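B12-binding domain-containing protein (Kitasatospora setae, PDB 6WTE) binds cobalamin and a [4Fe-4S] cluster and, as the radical SAM methylase TsrM, probably transfers methyl groups by a non-radical route. Local coordinates at residues L379-R391 / L473-P485. Residues are numbered along the deposited sequence; the frame is centred on the assembly and turned at random.
Sequences LFGMPGETPETVR and LVCYFSPGLLPDP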
ATOM      1  N   LEU A 379      -8.669 -10.734  -9.094  1.00 12.31           N
ATOM      2  CA  LEU A 379      -8.231  -9.701 -10.029  1.00 11.86           C
ATOM      3  C   LEU A 379      -8.403 -10.232 -11.442  1.00 12.27           C
ATOM      4  O   LEU A 379      -7.858 -11.286 -11.781  1.00 13.03           O
ATOM      5  CB  LEU A 379      -6.776  -9.295  -9.774  1.00 12.44           C
ATOM      6  CG  LEU A 379      -6.172  -8.337 -10.804  1.00 15.98           C
ATOM      7  CD1 LEU A 379      -6.977  -7.045 -10.923  1.00 13.19           C
ATOM      8  CD2 LEU A 379      -4.714  -8.045 -10.455  1.00 15.66           C
ATOM      9  N   PHE A 380      -9.172  -9.517 -12.260  1.00 11.96           N
ATOM     10  CA  PHE A 380      -9.464  -9.941 -13.619  1.00 11.93           C
ATOM     11  C   PHE A 380      -8.773  -9.031 -14.622  1.00 12.48           C
ATOM     12  O   PHE A 380      -8.629  -7.831 -14.393  1.00 14.14           O
ATOM     13  CB  PHE A 380     -10.971  -9.942 -13.883  1.00 12.30           C
ATOM     14  CG  PHE A 380     -11.720 -10.958 -13.073  1.00 13.12           C
ATOM     15  CD1 PHE A 380     -11.235 -12.254 -12.948  1.00 14.82           C
ATOM     16  CD2 PHE A 380     -12.896 -10.618 -12.420  1.00 16.75           C
ATOM     17  CE1 PHE A 380     -11.916 -13.194 -12.199  1.00 14.85           C
ATOM     18  CE2 PHE A 380     -13.586 -11.554 -11.674  1.00 16.53           C
ATOM     19  CZ  PHE A 380     -13.094 -12.841 -11.557  1.00 16.82           C
ATOM     20  N   GLY A 381      -8.352  -9.619 -15.740  1.00 13.46           N
ATOM     21  CA  GLY A 381      -7.724  -8.870 -16.813  1.00 12.40           C
ATOM     22  C   GLY A 381      -6.240  -9.112 -16.992  1.00 12.75           C
ATOM     23  O   GLY A 381      -5.628  -8.466 -17.851  1.00 14.19           O
ATOM     24  N   MET A 382      -5.631  -9.994 -16.201  1.00 11.93           N
ATOM     25  CA  MET A 382      -4.227 -10.331 -16.379  1.00 11.80           C
ATOM     26  C   MET A 382      -4.056 -11.108 -17.686  1.00 13.14           C
ATOM     27  O   MET A 382      -5.039 -11.549 -18.286  1.00 12.51           O
ATOM     28  CB  MET A 382      -3.727 -11.122 -15.170  1.00 11.48           C
ATOM     29  CG  MET A 382      -3.597 -10.291 -13.897  1.00 12.61           C
ATOM     30  SD  MET A 382      -2.299  -9.025 -14.007  1.00 13.10           S
ATOM     31  CE  MET A 382      -0.842 -10.021 -13.739  1.00 14.41           C
ATOM     32  N   PRO A 383      -2.821 -11.266 -18.167  1.00 13.37           N
ATOM     33  CA  PRO A 383      -2.615 -11.946 -19.457  1.00 12.94           C
ATOM     34  C   PRO A 383      -3.237 -13.336 -19.456  1.00 12.78           C
ATOM     35  O   PRO A 383      -3.054 -14.117 -18.517  1.00 15.43           O
ATOM     36  CB  PRO A 383      -1.090 -11.996 -19.586  1.00 13.85           C
ATOM     37  CG  PRO A 383      -0.620 -10.795 -18.811  1.00 12.14           C
ATOM     38  CD  PRO A 383      -1.552 -10.766 -17.615  1.00 11.87           C
ATOM     39  N   GLY A 384      -4.006 -13.623 -20.508  1.00 13.30           N
ATOM     40  CA  GLY A 384      -4.747 -14.859 -20.646  1.00 13.77           C
ATOM     41  C   GLY A 384      -6.236 -14.734 -20.392  1.00 14.71           C
ATOM     42  O   GLY A 384      -6.995 -15.642 -20.764  1.00 16.21           O
ATOM     43  N   GLU A 385      -6.676 -13.632 -19.783  1.00 14.66           N
ATOM     44  CA  GLU A 385      -8.066 -13.518 -19.368  1.00 13.45           C
ATOM     45  C   GLU A 385      -9.000 -13.443 -20.571  1.00 14.01           C
ATOM     46  O   GLU A 385      -8.775 -12.673 -21.508  1.00 16.22           O
ATOM     47  CB  GLU A 385      -8.260 -12.287 -18.480  1.00 13.13           C
ATOM     48  CG  GLU A 385      -9.577 -12.324 -17.730  1.00 13.15           C
ATOM     49  CD  GLU A 385      -9.457 -13.010 -16.376  1.00 12.83           C
ATOM     50  OE1 GLU A 385      -8.838 -12.422 -15.476  1.00 13.89           O
ATOM     51  OE2 GLU A 385      -9.967 -14.142 -16.220  1.00 15.52           O
ATOM     52  N   THR A 386     -10.047 -14.253 -20.537  1.00 14.26           N
ATOM     53  CA  THR A 386     -11.150 -14.236 -21.487  1.00 14.82           C
ATOM     54  C   THR A 386     -12.431 -14.161 -20.680  1.00 14.83           C
ATOM     55  O   THR A 386     -12.418 -14.353 -19.461  1.00 15.40           O
ATOM     56  CB  THR A 386     -11.163 -15.508 -22.351  1.00 16.25           C
ATOM     57  OG1 THR A 386     -11.412 -16.630 -21.503  1.00 18.10           O
ATOM     58  CG2 THR A 386      -9.831 -15.701 -23.084  1.00 15.25           C
ATOM     59  N   PRO A 387     -13.570 -13.895 -21.326  1.00 15.32           N
ATOM     60  CA  PRO A 387     -14.837 -13.951 -20.579  1.00 18.23           C
ATOM     61  C   PRO A 387     -15.063 -15.285 -19.888  1.00 19.74           C
ATOM     62  O   PRO A 387     -15.606 -15.305 -18.779  1.00 17.19           O
ATOM     63  CB  PRO A 387     -15.891 -13.677 -21.660  1.00 19.57           C
ATOM     64  CG  PRO A 387     -15.167 -12.838 -22.663  1.00 20.43           C
ATOM     65  CD  PRO A 387     -13.759 -13.348 -22.683  1.00 19.26           C
ATOM     66  N   GLU A 388     -14.625 -16.398 -20.485  1.00 17.59           N
ATOM     67  CA  GLU A 388     -14.865 -17.694 -19.858  1.00 18.85           C
ATOM     68  C   GLU A 388     -13.961 -17.913 -18.651  1.00 18.14           C
ATOM     69  O   GLU A 388     -14.377 -18.577 -17.692  1.00 17.94           O
ATOM     70  CB  GLU A 388     -14.709 -18.831 -20.877  1.00 21.21           C
ATOM     71  CG  GLU A 388     -13.285 -19.213 -21.248  1.00 26.64           C
ATOM     72  CD  GLU A 388     -12.762 -20.405 -20.460  1.00 31.54           C
ATOM     73  OE1 GLU A 388     -11.726 -20.976 -20.863  1.00 37.70           O
ATOM     74  OE2 GLU A 388     -13.391 -20.782 -19.447  1.00 36.21           O
ATOM     75  N   THR A 389     -12.743 -17.356 -18.659  1.00 15.85           N
ATOM     76  CA  THR A 389     -11.891 -17.478 -17.478  1.00 16.56           C
ATOM     77  C   THR A 389     -12.442 -16.652 -16.319  1.00 14.62           C
ATOM     78  O   THR A 389     -12.361 -17.075 -15.161  1.00 15.46           O
ATOM     79  CB  THR A 389     -10.445 -17.073 -17.791  1.00 16.28           C
ATOM     80  OG1 THR A 389     -10.390 -15.710 -18.232  1.00 13.76           O
ATOM     81  CG2 THR A 389      -9.834 -17.991 -18.854  1.00 16.82           C
ATOM     82  N   VAL A 390     -13.026 -15.485 -16.607  1.00 13.82           N
ATOM     83  CA  VAL A 390     -13.646 -14.687 -15.548  1.00 13.97           C
ATOM     84  C   VAL A 390     -14.832 -15.430 -14.940  1.00 14.40           C
ATOM     85  O   VAL A 390     -14.951 -15.542 -13.713  1.00 16.30           O
ATOM     86  CB  VAL A 390     -14.067 -13.306 -16.083  1.00 16.62           C
ATOM     87  CG1 VAL A 390     -14.784 -12.516 -14.985  1.00 15.16           C
ATOM     88  CG2 VAL A 390     -12.862 -12.537 -16.570  1.00 14.09           C
ATOM     89  N   ARG A 391     -15.731 -15.944 -15.788  1.00 17.26           N
ATOM     90  CA  ARG A 391     -16.908 -16.652 -15.280  1.00 18.06           C
ATOM     91  C   ARG A 391     -16.510 -17.842 -14.421  1.00 21.06           C
ATOM     92  O   ARG A 391     -17.109 -18.083 -13.362  1.00 19.13           O
ATOM     93  CB  ARG A 391     -17.790 -17.127 -16.435  1.00 19.57           C
ATOM     94  CG  ARG A 391     -18.444 -16.032 -17.236  1.00 29.16           C
ATOM     95  CD  ARG A 391     -19.518 -16.598 -18.148  1.00 41.52           C
ATOM     96  NE  ARG A 391     -19.869 -15.663 -19.213  1.00 45.86           N
ATOM     97  CZ  ARG A 391     -19.435 -15.766 -20.466  1.00 43.54           C
ATOM     98  NH1 ARG A 391     -18.638 -16.770 -20.813  1.00 36.19           N
ATOM     99  NH2 ARG A 391     -19.803 -14.869 -21.371  1.00 47.37           N
ATOM    100  N   LEU A 473      -1.290   7.707 -17.013  1.00 13.85           N
ATOM    101  CA  LEU A 473      -1.108   6.551 -16.143  1.00 12.09           C
ATOM    102  C   LEU A 473      -1.352   5.282 -16.947  1.00 13.20           C
ATOM    103  O   LEU A 473      -2.449   5.087 -17.483  1.00 14.14           O
ATOM    104  CB  LEU A 473      -2.053   6.622 -14.947  1.00 11.93           C
ATOM    105  CG  LEU A 473      -1.622   7.478 -13.754  1.00 12.17           C
ATOM    106  CD1 LEU A 473      -1.426   8.939 -14.144  1.00 12.95           C
ATOM    107  CD2 LEU A 473      -2.657   7.353 -12.641  1.00 14.05           C
ATOM    108  N   VAL A 474      -0.334   4.425 -17.024  1.00 11.95           N
ATOM    109  CA  VAL A 474      -0.331   3.270 -17.919  1.00 12.94           C
ATOM    110  C   VAL A 474      -0.953   2.066 -17.225  1.00 13.30           C
ATOM    111  O   VAL A 474      -0.726   1.840 -16.028  1.00 12.23           O
ATOM    112  CB  VAL A 474       1.106   2.971 -18.379  1.00 14.18           C
ATOM    113  CG1 VAL A 474       1.148   1.725 -19.206  1.00 17.90           C
ATOM    114  CG2 VAL A 474       1.647   4.148 -19.182  1.00 17.37           C
ATOM    115  N   CYS A 475      -1.730   1.280 -17.985  1.00 12.10           N
ATOM    116  CA  CYS A 475      -2.429   0.103 -17.483  1.00 12.41           C
ATOM    117  C   CYS A 475      -2.294  -1.051 -18.463  1.00 12.16           C
ATOM    118  O   CYS A 475      -1.982  -0.860 -19.641  1.00 12.49           O
ATOM    119  CB  CYS A 475      -3.921   0.371 -17.271  1.00 12.51           C
ATOM    120  SG  CYS A 475      -4.241   1.707 -16.106  1.00 19.26           S
ATOM    121  N   TYR A 476      -2.555  -2.253 -17.955  1.00 11.99           N
ATOM    122  CA  TYR A 476      -2.751  -3.439 -18.773  1.00 12.37           C
ATOM    123  C   TYR A 476      -4.152  -3.979 -18.532  1.00 12.61           C
ATOM    124  O   TYR A 476      -4.623  -4.021 -17.391  1.00 12.06           O
ATOM    125  CB  TYR A 476      -1.734  -4.544 -18.458  1.00 11.97           C
ATOM    126  CG  TYR A 476      -1.957  -5.779 -19.308  1.00 14.25           C
ATOM    127  CD1 TYR A 476      -1.383  -5.891 -20.565  1.00 12.58           C
ATOM    128  CD2 TYR A 476      -2.762  -6.825 -18.859  1.00 13.90           C
ATOM    129  CE1 TYR A 476      -1.589  -7.001 -21.354  1.00 13.17           C
ATOM    130  CE2 TYR A 476      -2.979  -7.942 -19.640  1.00 12.50           C
ATOM    131  CZ  TYR A 476      -2.387  -8.029 -20.889  1.00 12.84           C
ATOM    132  OH  TYR A 476      -2.604  -9.139 -21.668  1.00 13.74           O
ATOM    133  N   PHE A 477      -4.812  -4.374 -19.614  1.00 13.25           N
ATOM    134  CA  PHE A 477      -6.093  -5.060 -19.547  1.00 12.94           C
ATOM    135  C   PHE A 477      -6.141  -6.055 -20.695  1.00 13.31           C
ATOM    136  O   PHE A 477      -5.909  -5.678 -21.845  1.00 13.68           O
ATOM    137  CB  PHE A 477      -7.254  -4.066 -19.635  1.00 18.18           C
ATOM    138  CG  PHE A 477      -8.585  -4.652 -19.282  1.00 18.46           C
ATOM    139  CD1 PHE A 477      -8.775  -5.299 -18.067  1.00 16.17           C
ATOM    140  CD2 PHE A 477      -9.651  -4.549 -20.159  1.00 20.09           C
ATOM    141  CE1 PHE A 477     -10.004  -5.839 -17.736  1.00 17.84           C
ATOM    142  CE2 PHE A 477     -10.888  -5.090 -19.832  1.00 24.11           C
ATOM    143  CZ  PHE A 477     -11.063  -5.732 -18.622  1.00 24.07           C
ATOM    144  N   SER A 478      -6.433  -7.307 -20.375  1.00 13.25           N
ATOM    145  CA  SER A 478      -6.358  -8.377 -21.356  1.00 13.59           C
ATOM    146  C   SER A 478      -7.165  -8.034 -22.605  1.00 14.18           C
ATOM    147  O   SER A 478      -8.362  -7.732 -22.500  1.00 14.37           O
ATOM    148  CB  SER A 478      -6.885  -9.679 -20.765  1.00 13.51           C
ATOM    149  OG  SER A 478      -6.957 -10.657 -21.790  1.00 14.30           O
ATOM    150  N   PRO A 479      -6.564  -8.094 -23.795  1.00 14.52           N
ATOM    151  CA  PRO A 479      -7.356  -7.933 -25.021  1.00 15.15           C
ATOM    152  C   PRO A 479      -8.463  -8.966 -25.159  1.00 15.66           C
ATOM    153  O   PRO A 479      -9.410  -8.741 -25.924  1.00 17.04           O
ATOM    154  CB  PRO A 479      -6.306  -8.072 -26.134  1.00 16.58           C
ATOM    155  CG  PRO A 479      -5.024  -7.639 -25.475  1.00 15.70           C
ATOM    156  CD  PRO A 479      -5.119  -8.155 -24.065  1.00 14.37           C
ATOM    157  N   GLY A 480      -8.377 -10.093 -24.452  1.00 15.16           N
ATOM    158  CA  GLY A 480      -9.470 -11.051 -24.460  1.00 15.42           C
ATOM    159  C   GLY A 480     -10.758 -10.535 -23.850  1.00 17.74           C
ATOM    160  O   GLY A 480     -11.803 -11.180 -24.012  1.00 19.48           O
ATOM    161  N   LEU A 481     -10.716  -9.401 -23.151  1.00 15.15           N
ATOM    162  CA  LEU A 481     -11.895  -8.839 -22.508  1.00 20.77           C
ATOM    163  C   LEU A 481     -12.432  -7.599 -23.210  1.00 26.26           C
ATOM    164  O   LEU A 481     -13.394  -6.997 -22.723  1.00 28.66           O
ATOM    165  CB  LEU A 481     -11.594  -8.500 -21.043  1.00 21.05           C
ATOM    166  CG  LEU A 481     -11.338  -9.677 -20.103  1.00 21.11           C
ATOM    167  CD1 LEU A 481     -11.199  -9.201 -18.662  1.00 19.06           C
ATOM    168  CD2 LEU A 481     -12.454 -10.695 -20.220  1.00 17.73           C
ATOM    169  N   LEU A 482     -11.844  -7.201 -24.331  1.00 23.05           N
ATOM    170  CA  LEU A 482     -12.323  -6.019 -25.023  1.00 31.89           C
ATOM    171  C   LEU A 482     -13.037  -6.399 -26.316  1.00 36.77           C
ATOM    172  O   LEU A 482     -12.731  -7.431 -26.921  1.00 40.82           O
ATOM    173  CB  LEU A 482     -11.175  -5.055 -25.346  1.00 36.39           C
ATOM    174  CG  LEU A 482     -10.506  -4.377 -24.146  1.00 36.18           C
ATOM    175  CD1 LEU A 482      -9.558  -3.281 -24.610  1.00 39.31           C
ATOM    176  CD2 LEU A 482     -11.552  -3.818 -23.196  1.00 33.33           C
ATOM    177  N   PRO A 483     -13.991  -5.579 -26.771  1.00 45.06           N
ATOM    178  CA  PRO A 483     -14.578  -5.798 -28.100  1.00 48.90           C
ATOM    179  C   PRO A 483     -13.546  -5.628 -29.203  1.00 50.02           C
ATOM    180  O   PRO A 483     -12.376  -5.345 -28.924  1.00 48.96           O
ATOM    181  CB  PRO A 483     -15.673  -4.725 -28.186  1.00 46.28           C
ATOM    182  CG  PRO A 483     -15.958  -4.351 -26.762  1.00 47.57           C
ATOM    183  CD  PRO A 483     -14.651  -4.479 -26.047  1.00 46.61           C
ATOM    184  N   ASP A 484     -13.957  -5.802 -30.452  1.00 52.73           N
ATOM    185  CA  ASP A 484     -13.022  -5.654 -31.557  1.00 54.89           C
ATOM    186  C   ASP A 484     -12.508  -4.218 -31.608  1.00 54.34           C
ATOM    187  O   ASP A 484     -13.304  -3.276 -31.493  1.00 55.83           O
ATOM    188  CB  ASP A 484     -13.683  -6.032 -32.881  1.00 60.43           C
ATOM    189  CG  ASP A 484     -13.821  -7.534 -33.055  1.00 66.70           C
ATOM    190  OD1 ASP A 484     -13.434  -8.281 -32.129  1.00 59.58           O
ATOM    191  OD2 ASP A 484     -14.310  -7.972 -34.120  1.00 73.61           O
ATOM    192  N   PRO A 485     -11.197  -4.007 -31.764  1.00 53.26           N
ATOM    193  CA  PRO A 485     -10.659  -2.637 -31.777  1.00 51.76           C
ATOM    194  C   PRO A 485     -11.118  -1.796 -32.959  1.00 52.71           C
ATOM    195  O   PRO A 485     -10.737  -0.622 -33.040  1.00 52.75           O
ATOM    196  CB  PRO A 485      -9.136  -2.860 -31.824  1.00 53.33           C
ATOM    197  CG  PRO A 485      -8.932  -4.265 -31.348  1.00 52.31           C
ATOM    198  CD  PRO A 485     -10.133  -5.022 -31.824  1.00 53.28           C
TER
HETATM  199  O   HOH W   1      -4.410 -11.449 -22.395  1.00 13.27           O
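Three partners grip the hydroxyl of Ser478. Its OG donates to Glu385 O at 2.7 Å, meeting a lone pair in the carbonyl plane, and accepts from Gly480 N at 3.1 Å, which closes an ST turn. The third bond comes from a water that also accepts from Gly384 N and lies 3.0 Å from Tyr476 OH, tying the phenol to the type II turn Met382-Glu385. A chi1 of 173°, which sets OG opposite the main-chain nitrogen, turns the hydroxyl toward the 382-386 loop, where it meets the carbonyl of Glu385. A single loop-to-loop backbone bond runs from Ser478 N to Gly381 O at 2.9 Å, bent to 130° at the hydrogen. Without the hydroxyl, as with an alanine here, Glu385 O would probably lose its donor, Gly480 N its acceptor and the water one of its holders, freeing the turn to shift.

Tyr476 sets its CE2 edge against Gly381 O at 3.2 Å and makes an apolar contact with Pro383, whose CD lies 3.8 Å from CE2, while Met419 of helix 418-427 packs on both side chains. At Gly381 a side chain would run into Phe477 CD1, and the backbone angles also call for glycine. Leu481 divides its two methyls: CD1 rests on Glu385 CG at 3.6 Å, and CD2 lies over the Thr386-Pro387 bond, just where helix 387-398 begins. The Glu385 chain bends at chi2 (90°) and returns its carboxylate to its own loop, where OE1 takes Gly381 N at 2.9 Å and OE2 binds His336. The direct hydrogen bonds fastening the loop after strand 373-380 of the radical SAM core to 473-485 thus both end on backbone carbonyls, while Leu481 and Tyr476 supply most of the packing and the buried carboxylate of Glu385 is spent on holding the loop's own shape.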